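Long-range contact in kelch domain-containing protein (Colletotrichum graminicola M1.001, PDB 5C86), which probably oxidises alcohols at a copper centre, as a member of the AA5 family of galactose and glyoxal oxidases: residues Phe237-Ser250 with Ile291-Phe303. Residues are numbered along the deposited sequence; the frame is centred on the assembly and turned at random.
Sequences FTYGGGKGYTGYDS and IWVVGGMQKMWLF
Met300, with the largest contact area here, packs its side chain against the backbone of the 241-250 loop: the chain runs out extended and bends only at the last torsion (chi3 68°), which lays SD 3.8 Å from Gly242 CA and carries CE to within 3.5 Å of Tyr245 O. That carbonyl oxygen is buried with no polar partner; the methyl lies against it. The Met300 backbone makes two hydrogen bonds with the adjacent Gly247 and Tyr248: its N-H goes to Tyr248 O and its O accepts from Gly247 N (2.8 Å), both nearly straight at 171°. Further along, Ser250 holds two consecutive carbonyls: its N reaches Gln298 O, and its OG takes a lone pair of Met297 O in the carbonyl plane at 2.9 Å. Leu302 CD2 touches both Thr246 CG2 and the in-plane edge of the Tyr245 ring, 3.6 Å from Tyr245 CE1. Toward solvent the contacts are fewer and the charges do not pair: one face of the Trp301 six-membered ring lies over Gly247 CA, a CH-pi contact, while Asp249 OD1 and Lys299 NZ stay 5.6 Å apart. At the buried far end, Ile291 CD1 packs against Phe237 CB and Val293 CG2 meets the Phe237 ring edge. Tyr245 OH is hydrogen-bonded with Tyr334 OH and His178 NE2, and its ring touches Tyr120, a copper ligand, so the loop borders the metal site, empty here. The axes of segments 237-239 and 291-294 approach to 10.2 Å, nearly parallel (16°); they belong to second strands of successive four-stranded Kelch beta-propeller blades, where strand 225-230 packs against Phe237 and Ile291, and Phe315 of strand 313-316 stacks on Phe237.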
loop_
_atom_site.group_PDB
_atom_site.type_symbol
_atom_site.label_atom_id
_atom_site.label_comp_id
_atom_site.label_asym_id
_atom_site.label_seq_id
_atom_site.Cartn_x
_atom_site.Cartn_y
_atom_site.Cartn_z
ATOM N N PHE A 237 1.480 6.270 -10.601
ATOM C CA PHE A 237 2.367 5.488 -11.436
ATOM C C PHE A 237 1.805 4.092 -11.496
ATOM O O PHE A 237 1.307 3.558 -10.465
ATOM C CB PHE A 237 3.724 5.406 -10.745
ATOM C CG PHE A 237 4.657 4.355 -11.262
ATOM C CD1 PHE A 237 5.344 4.531 -12.465
ATOM C CD2 PHE A 237 4.937 3.257 -10.505
ATOM C CE1 PHE A 237 6.227 3.624 -12.927
ATOM C CE2 PHE A 237 5.859 2.309 -10.972
ATOM C CZ PHE A 237 6.555 2.516 -12.148
ATOM N N THR A 238 1.861 3.473 -12.669
ATOM C CA THR A 238 1.403 2.070 -12.856
ATOM C C THR A 238 2.418 1.273 -13.525
ATOM O O THR A 238 3.178 1.811 -14.353
ATOM C CB THR A 238 0.104 1.963 -13.658
ATOM O OG1 THR A 238 0.348 2.270 -15.068
ATOM C CG2 THR A 238 -1.000 2.865 -13.063
ATOM N N TYR A 239 2.550 -0.044 -13.220
ATOM C CA TYR A 239 3.625 -0.854 -13.783
ATOM C C TYR A 239 3.190 -2.301 -13.910
ATOM O O TYR A 239 2.737 -2.889 -12.944
ATOM C CB TYR A 239 4.904 -0.836 -12.905
ATOM C CG TYR A 239 6.102 -1.469 -13.578
ATOM C CD1 TYR A 239 6.797 -0.727 -14.507
ATOM C CD2 TYR A 239 6.479 -2.757 -13.360
ATOM C CE1 TYR A 239 7.864 -1.237 -15.190
ATOM C CE2 TYR A 239 7.549 -3.305 -14.036
ATOM C CZ TYR A 239 8.256 -2.496 -14.920
ATOM O OH TYR A 239 9.370 -2.990 -15.612
ATOM N N GLY A 240 3.520 -2.900 -15.039
ATOM C CA GLY A 240 3.526 -4.354 -15.168
ATOM C C GLY A 240 2.188 -5.039 -15.117
ATOM O O GLY A 240 1.146 -4.465 -15.420
ATOM N N GLY A 241 2.228 -6.291 -14.633
ATOM C CA GLY A 241 1.027 -7.113 -14.627
ATOM C C GLY A 241 0.864 -7.981 -15.881
ATOM O O GLY A 241 1.620 -7.912 -16.846
ATOM N N GLY A 242 -0.183 -8.760 -15.880
ATOM C CA GLY A 242 -0.430 -9.712 -16.969
ATOM C C GLY A 242 -1.859 -9.722 -17.454
ATOM O O GLY A 242 -2.808 -9.397 -16.731
ATOM N N LYS A 243 -2.081 -10.239 -18.684
ATOM C CA LYS A 243 -3.445 -10.295 -19.254
ATOM C C LYS A 243 -4.376 -11.270 -18.582
ATOM O O LYS A 243 -5.571 -11.212 -18.760
ATOM C CB LYS A 243 -3.380 -10.619 -20.748
ATOM C CG LYS A 243 -2.846 -9.566 -21.627
ATOM C CD LYS A 243 -2.887 -10.047 -23.107
ATOM C CE LYS A 243 -1.669 -10.859 -23.459
ATOM N NZ LYS A 243 -1.867 -11.412 -24.835
ATOM N N GLY A 244 -3.843 -12.108 -17.702
ATOM C CA GLY A 244 -4.586 -12.931 -16.809
ATOM C C GLY A 244 -3.871 -13.106 -15.503
ATOM O O GLY A 244 -2.686 -12.830 -15.423
ATOM N N TYR A 245 -4.582 -13.635 -14.536
ATOM C CA TYR A 245 -3.983 -13.904 -13.204
ATOM C C TYR A 245 -2.766 -14.794 -13.304
ATOM O O TYR A 245 -1.755 -14.604 -12.621
ATOM C CB TYR A 245 -5.043 -14.465 -12.250
ATOM C CG TYR A 245 -4.827 -14.197 -10.789
ATOM C CD1 TYR A 245 -3.854 -14.861 -10.030
ATOM C CD2 TYR A 245 -5.584 -13.279 -10.145
ATOM C CE1 TYR A 245 -3.660 -14.520 -8.689
ATOM C CE2 TYR A 245 -5.439 -12.961 -8.834
ATOM C CZ TYR A 245 -4.468 -13.559 -8.083
ATOM O OH TYR A 245 -4.270 -13.269 -6.765
ATOM N N THR A 246 -2.853 -15.805 -14.180
ATOM C CA THR A 246 -1.751 -16.704 -14.450
ATOM C C THR A 246 -1.745 -17.032 -15.911
ATOM O O THR A 246 -2.705 -16.781 -16.666
ATOM C CB THR A 246 -1.860 -18.052 -13.682
ATOM O OG1 THR A 246 -3.037 -18.742 -14.115
ATOM C CG2 THR A 246 -1.894 -17.851 -12.206
ATOM N N GLY A 247 -0.645 -17.585 -16.292
ATOM C CA GLY A 247 -0.522 -18.176 -17.626
ATOM C C GLY A 247 0.059 -17.317 -18.726
ATOM O O GLY A 247 0.344 -17.827 -19.824
ATOM N N TYR A 248 0.254 -16.045 -18.474
ATOM C CA TYR A 248 0.841 -15.135 -19.441
ATOM C C TYR A 248 2.131 -14.564 -18.933
ATOM O O TYR A 248 2.391 -14.524 -17.746
ATOM C CB TYR A 248 -0.103 -13.965 -19.634
ATOM C CG TYR A 248 -1.410 -14.333 -20.269
ATOM C CD1 TYR A 248 -1.510 -14.376 -21.661
ATOM C CD2 TYR A 248 -2.472 -14.701 -19.523
ATOM C CE1 TYR A 248 -2.711 -14.732 -22.263
ATOM C CE2 TYR A 248 -3.686 -15.037 -20.103
ATOM C CZ TYR A 248 -3.766 -15.077 -21.468
ATOM O OH TYR A 248 -4.954 -15.422 -22.036
ATOM N N ASP A 249 2.893 -13.990 -19.859
ATOM C CA ASP A 249 4.114 -13.234 -19.482
ATOM C C ASP A 249 3.643 -11.887 -18.974
ATOM O O ASP A 249 2.784 -11.274 -19.599
ATOM C CB ASP A 249 5.078 -13.012 -20.645
ATOM C CG ASP A 249 5.865 -14.268 -20.970
ATOM O OD1 ASP A 249 6.439 -14.911 -20.047
ATOM O OD2 ASP A 249 5.955 -14.586 -22.141
ATOM N N SER A 250 4.171 -11.469 -17.831
ATOM C CA SER A 250 3.897 -10.118 -17.349
ATOM C C SER A 250 4.579 -9.138 -18.309
ATOM O O SER A 250 5.408 -9.474 -19.152
ATOM C CB SER A 250 4.457 -9.975 -15.965
ATOM O OG SER A 250 5.864 -10.165 -15.915
ATOM N N ILE A 291 9.929 5.878 -6.563
ATOM C CA ILE A 291 9.158 4.641 -6.371
ATOM C C ILE A 291 10.051 3.417 -6.545
ATOM O O ILE A 291 10.808 3.334 -7.488
ATOM C CB ILE A 291 7.998 4.542 -7.323
ATOM C CG1 ILE A 291 7.074 5.768 -7.144
ATOM C CG2 ILE A 291 7.205 3.262 -7.146
ATOM C CD1 ILE A 291 6.069 5.978 -8.256
ATOM N N TRP A 292 10.022 2.507 -5.604
ATOM C CA TRP A 292 10.845 1.259 -5.735
ATOM C C TRP A 292 9.922 0.121 -6.115
ATOM O O TRP A 292 8.860 -0.030 -5.472
ATOM C CB TRP A 292 11.448 1.002 -4.437
ATOM C CG TRP A 292 12.514 -0.074 -4.396
ATOM C CD1 TRP A 292 13.645 -0.079 -5.093
ATOM C CD2 TRP A 292 12.541 -1.186 -3.505
ATOM N NE1 TRP A 292 14.443 -1.141 -4.681
ATOM C CE2 TRP A 292 13.780 -1.831 -3.726
ATOM C CE3 TRP A 292 11.687 -1.681 -2.536
ATOM C CZ2 TRP A 292 14.168 -2.918 -2.958
ATOM C CZ3 TRP A 292 12.119 -2.765 -1.751
ATOM C CH2 TRP A 292 13.350 -3.332 -1.993
ATOM N N VAL A 293 10.315 -0.623 -7.130
ATOM C CA VAL A 293 9.552 -1.744 -7.673
ATOM C C VAL A 293 10.367 -2.977 -7.415
ATOM O O VAL A 293 11.456 -3.094 -7.997
ATOM C CB VAL A 293 9.204 -1.588 -9.148
ATOM C CG1 VAL A 293 8.287 -2.683 -9.550
ATOM C CG2 VAL A 293 8.504 -0.217 -9.376
ATOM N N VAL A 294 9.845 -3.877 -6.591
ATOM C CA VAL A 294 10.642 -5.023 -6.144
ATOM C C VAL A 294 9.904 -6.354 -6.398
ATOM O O VAL A 294 8.678 -6.479 -6.203
ATOM C CB VAL A 294 10.961 -4.928 -4.643
ATOM C CG1 VAL A 294 9.773 -4.651 -3.758
ATOM C CG2 VAL A 294 11.787 -6.128 -4.128
ATOM N N GLY A 295 10.688 -7.331 -6.871
ATOM C CA GLY A 295 10.176 -8.696 -7.018
ATOM C C GLY A 295 9.369 -8.887 -8.267
ATOM O O GLY A 295 9.510 -8.187 -9.277
ATOM N N GLY A 296 8.440 -9.854 -8.176
ATOM C CA GLY A 296 7.658 -10.264 -9.336
ATOM C C GLY A 296 8.373 -11.295 -10.203
ATOM O O GLY A 296 9.571 -11.522 -10.075
ATOM N N MET A 297 7.605 -11.876 -11.092
ATOM C CA MET A 297 8.114 -12.885 -12.055
ATOM C C MET A 297 7.695 -12.583 -13.444
ATOM O O MET A 297 6.807 -11.744 -13.683
ATOM C CB MET A 297 7.599 -14.266 -11.607
ATOM C CG MET A 297 6.105 -14.467 -11.766
ATOM S SD MET A 297 5.341 -15.764 -10.763
ATOM C CE MET A 297 6.184 -17.256 -11.351
ATOM N N GLN A 298 8.287 -13.306 -14.395
ATOM C CA GLN A 298 7.974 -13.135 -15.799
ATOM C C GLN A 298 6.784 -13.914 -16.238
ATOM O O GLN A 298 5.733 -13.361 -16.549
ATOM C CB GLN A 298 9.209 -13.522 -16.646
ATOM C CG GLN A 298 10.414 -12.697 -16.269
ATOM C CD GLN A 298 11.545 -13.010 -17.186
ATOM O OE1 GLN A 298 12.099 -14.066 -17.118
ATOM N NE2 GLN A 298 11.839 -12.111 -18.071
ATOM N N LYS A 299 6.864 -15.241 -16.251
ATOM C CA LYS A 299 5.698 -16.037 -16.616
ATOM C C LYS A 299 4.869 -16.356 -15.374
ATOM O O LYS A 299 5.354 -17.045 -14.448
ATOM C CB LYS A 299 6.164 -17.298 -17.346
ATOM C CG LYS A 299 5.079 -18.325 -17.667
ATOM C CD LYS A 299 4.156 -17.848 -18.756
ATOM C CE LYS A 299 3.209 -18.951 -19.227
ATOM N NZ LYS A 299 3.777 -19.858 -20.260
ATOM N N MET A 300 3.654 -15.839 -15.317
ATOM C CA MET A 300 2.970 -15.766 -13.995
ATOM C C MET A 300 2.338 -17.120 -13.655
ATOM O O MET A 300 1.404 -17.522 -14.323
ATOM C CB MET A 300 1.951 -14.637 -14.019
ATOM C CG MET A 300 2.646 -13.276 -14.062
ATOM S SD MET A 300 1.479 -11.950 -14.519
ATOM C CE MET A 300 0.470 -11.942 -13.093
ATOM N N TRP A 301 2.777 -17.638 -12.501
ATOM C CA TRP A 301 2.200 -18.823 -11.858
ATOM C C TRP A 301 2.225 -18.635 -10.354
ATOM O O TRP A 301 3.153 -17.999 -9.807
ATOM C CB TRP A 301 2.977 -20.084 -12.179
ATOM C CG TRP A 301 2.985 -20.497 -13.620
ATOM C CD1 TRP A 301 4.071 -20.562 -14.374
ATOM C CD2 TRP A 301 1.871 -20.851 -14.476
ATOM N NE1 TRP A 301 3.747 -21.010 -15.624
ATOM C CE2 TRP A 301 2.389 -21.111 -15.722
ATOM C CE3 TRP A 301 0.481 -20.956 -14.292
ATOM C CZ2 TRP A 301 1.558 -21.500 -16.804
ATOM C CZ3 TRP A 301 -0.328 -21.340 -15.369
ATOM C CH2 TRP A 301 0.245 -21.593 -16.598
ATOM N N LEU A 302 1.236 -19.193 -9.707
ATOM C CA LEU A 302 1.094 -19.043 -8.265
ATOM C C LEU A 302 2.037 -20.004 -7.520
ATOM O O LEU A 302 2.345 -21.094 -8.004
ATOM C CB LEU A 302 -0.342 -19.234 -7.824
ATOM C CG LEU A 302 -1.432 -18.465 -8.577
ATOM C CD1 LEU A 302 -2.736 -18.547 -7.871
ATOM C CD2 LEU A 302 -1.016 -17.006 -8.714
ATOM N N PHE A 303 2.499 -19.579 -6.359
ATOM C CA PHE A 303 3.242 -20.471 -5.449
ATOM C C PHE A 303 4.466 -21.054 -6.136
ATOM O O PHE A 303 4.800 -22.284 -6.009
ATOM C CB PHE A 303 2.321 -21.590 -4.935
ATOM C CG PHE A 303 1.090 -21.075 -4.293
ATOM C CD1 PHE A 303 1.116 -20.446 -3.048
ATOM C CD2 PHE A 303 -0.113 -21.145 -4.928
ATOM C CE1 PHE A 303 -0.058 -19.952 -2.493
ATOM C CE2 PHE A 303 -1.258 -20.616 -4.387
ATOM C CZ PHE A 303 -1.239 -19.996 -3.186
#